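Local coordinates for putative carboxymuconolactone decarboxylase (Burkholderia xenovorans, PDB 2QEU), which may have peroxiredoxin activity, as is general for the carboxymuconolactone decarboxylase family of the AhpD-like clan, although its actual reaction is not established, at residues G84-T89 and V126-E131. Sequence-based numbering, arbitrary orientation.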
loop_
_atom_site.group_PDB
_atom_site.type_symbol
_atom_site.label_atom_id
_atom_site.label_comp_id
_atom_site.label_asym_id
_atom_site.label_seq_id
_atom_site.Cartn_x
_atom_site.Cartn_y
_atom_site.Cartn_z
ATOM N N GLY B 84 3.540 -4.758 -16.967
ATOM C CA GLY B 84 3.700 -6.080 -16.417
ATOM C C GLY B 84 2.465 -6.942 -16.480
ATOM O O GLY B 84 2.567 -8.124 -16.791
ATOM N N ILE B 85 1.293 -6.366 -16.216
ATOM C CA ILE B 85 0.056 -7.166 -16.202
ATOM C C ILE B 85 -0.205 -7.757 -17.607
ATOM O O ILE B 85 -0.551 -8.937 -17.747
ATOM C CB ILE B 85 -1.201 -6.427 -15.636
ATOM C CG1 ILE B 85 -2.170 -7.480 -15.091
ATOM C CG2 ILE B 85 -1.905 -5.559 -16.726
ATOM C CD1 ILE B 85 -3.369 -6.932 -14.457
ATOM N N VAL B 86 0.027 -6.966 -18.668
ATOM C CA VAL B 86 -0.167 -7.467 -20.010
ATOM C C VAL B 86 0.949 -8.475 -20.322
ATOM O O VAL B 86 0.665 -9.531 -20.849
ATOM C CB VAL B 86 -0.189 -6.310 -21.019
ATOM C CG1 VAL B 86 -0.025 -6.810 -22.468
ATOM C CG2 VAL B 86 -1.447 -5.495 -20.815
ATOM N N ASN B 87 2.211 -8.177 -19.971
ATOM C CA ASN B 87 3.284 -9.151 -20.201
ATOM C C ASN B 87 3.033 -10.533 -19.562
ATOM O O ASN B 87 3.285 -11.565 -20.187
ATOM C CB ASN B 87 4.668 -8.596 -19.792
ATOM C CG ASN B 87 5.142 -7.467 -20.723
ATOM O OD1 ASN B 87 4.722 -7.400 -21.884
ATOM N ND2 ASN B 87 6.033 -6.615 -20.228
ATOM N N HIS B 88 2.565 -10.541 -18.311
ATOM C CA HIS B 88 2.248 -11.797 -17.633
ATOM C C HIS B 88 0.962 -12.469 -18.156
ATOM O O HIS B 88 0.840 -13.719 -18.145
ATOM C CB HIS B 88 2.253 -11.611 -16.111
ATOM C CG HIS B 88 3.623 -11.424 -15.548
ATOM N ND1 HIS B 88 4.533 -12.450 -15.471
ATOM C CD2 HIS B 88 4.251 -10.325 -15.059
ATOM C CE1 HIS B 88 5.667 -11.993 -14.976
ATOM N NE2 HIS B 88 5.530 -10.705 -14.732
ATOM N N THR B 89 -0.010 -11.679 -18.614
ATOM C CA THR B 89 -1.201 -12.250 -19.258
ATOM C C THR B 89 -0.783 -13.000 -20.537
ATOM O O THR B 89 -1.175 -14.145 -20.764
ATOM C CB THR B 89 -2.275 -11.203 -19.574
ATOM O OG1 THR B 89 -2.728 -10.661 -18.342
ATOM C CG2 THR B 89 -3.485 -11.826 -20.342
ATOM N N VAL B 126 -7.773 -8.236 -19.071
ATOM C CA VAL B 126 -8.908 -8.893 -19.699
ATOM C C VAL B 126 -9.146 -8.308 -21.092
ATOM O O VAL B 126 -9.357 -9.036 -22.072
ATOM C CB VAL B 126 -10.168 -8.827 -18.806
ATOM C CG1 VAL B 126 -11.405 -9.480 -19.544
ATOM C CG2 VAL B 126 -9.909 -9.547 -17.452
ATOM N N THR B 127 -9.092 -6.985 -21.181
ATOM C CA THR B 127 -9.201 -6.290 -22.469
ATOM C C THR B 127 -8.162 -6.839 -23.483
ATOM O O THR B 127 -8.489 -7.198 -24.631
ATOM C CB THR B 127 -9.006 -4.801 -22.321
ATOM O OG1 THR B 127 -10.007 -4.293 -21.441
ATOM C CG2 THR B 127 -9.087 -4.078 -23.706
ATOM N N PHE B 128 -6.912 -6.899 -23.044
ATOM C CA PHE B 128 -5.849 -7.524 -23.812
ATOM C C PHE B 128 -6.154 -8.985 -24.146
ATOM O O PHE B 128 -5.980 -9.391 -25.312
ATOM C CB PHE B 128 -4.495 -7.405 -23.077
ATOM C CG PHE B 128 -3.388 -8.233 -23.698
ATOM C CD1 PHE B 128 -2.713 -7.802 -24.824
ATOM C CD2 PHE B 128 -3.047 -9.458 -23.156
ATOM C CE1 PHE B 128 -1.695 -8.576 -25.383
ATOM C CE2 PHE B 128 -2.066 -10.222 -23.689
ATOM C CZ PHE B 128 -1.396 -9.800 -24.821
ATOM N N ALA B 129 -6.590 -9.749 -23.148
ATOM C CA ALA B 129 -6.744 -11.206 -23.266
ATOM C C ALA B 129 -7.758 -11.571 -24.354
ATOM O O ALA B 129 -7.583 -12.528 -25.115
ATOM C CB ALA B 129 -7.196 -11.774 -21.954
ATOM N N VAL B 130 -8.841 -10.815 -24.398
ATOM C CA VAL B 130 -9.896 -11.064 -25.400
ATOM C C VAL B 130 -9.350 -10.966 -26.832
ATOM O O VAL B 130 -9.694 -11.770 -27.649
ATOM C CB VAL B 130 -11.124 -10.135 -25.152
ATOM C CG1 VAL B 130 -12.110 -10.113 -26.383
ATOM C CG2 VAL B 130 -11.823 -10.558 -23.797
ATOM N N GLU B 131 -8.462 -10.022 -27.075
ATOM C CA GLU B 131 -7.819 -9.879 -28.363
ATOM C C GLU B 131 -6.712 -10.915 -28.543
ATOM O O GLU B 131 -6.576 -11.539 -29.617
ATOM C CB GLU B 131 -7.302 -8.458 -28.576
ATOM C CG GLU B 131 -8.379 -7.353 -28.456
ATOM C CD GLU B 131 -9.668 -7.638 -29.216
ATOM O OE1 GLU B 131 -9.584 -7.987 -30.426
ATOM O OE2 GLU B 131 -10.767 -7.509 -28.607
#
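The Phe128 ring carries this contact: Val86 covers one of its faces and Thr89 meets its edge. Val86 CG1 sits 3.7 Å from the centroid of the Phe128 ring and only 10° off the ring normal, which qualifies as a CH-pi contact made over the middle of the ring. At the rim, Thr89 CG2 lies near the ring plane and comes within 3.7 Å of Phe128 CD2. Phe128 reaches across because its CG stands anti to the backbone N (chi1 170°). Phe132, one turn further along helix 122-137, also meets this ring, with the two planes not far from parallel.

The methyl of Thr89 touches a second neighbour as well, Ala129 CB at 4.0 Å from Thr89 CG2. Its hydroxyl is occupied within its own helix: Thr89 OG1 donates to Ile85 O over 2.8 Å, while Thr89 N bonds to that same oxygen from the opposite face of the carbonyl plane. The hydroxyl bond holds the threonine's rotation and presents its methyl, rather than its polar atom, to the aromatic edge.

No hydrogen bond joins the two segments, and the 195 Å² buried between them comes mainly from Val86, Thr89 and Phe128. Leu102 of helix 99-113 touches both Thr89 and Ala129, linking the contact to a third helix. With axes 9.7 Å apart and a crossing angle of -35°, the segments show apolar packing of two helices that run in broadly the same direction within the all-helical fold of the AhpD-like clan.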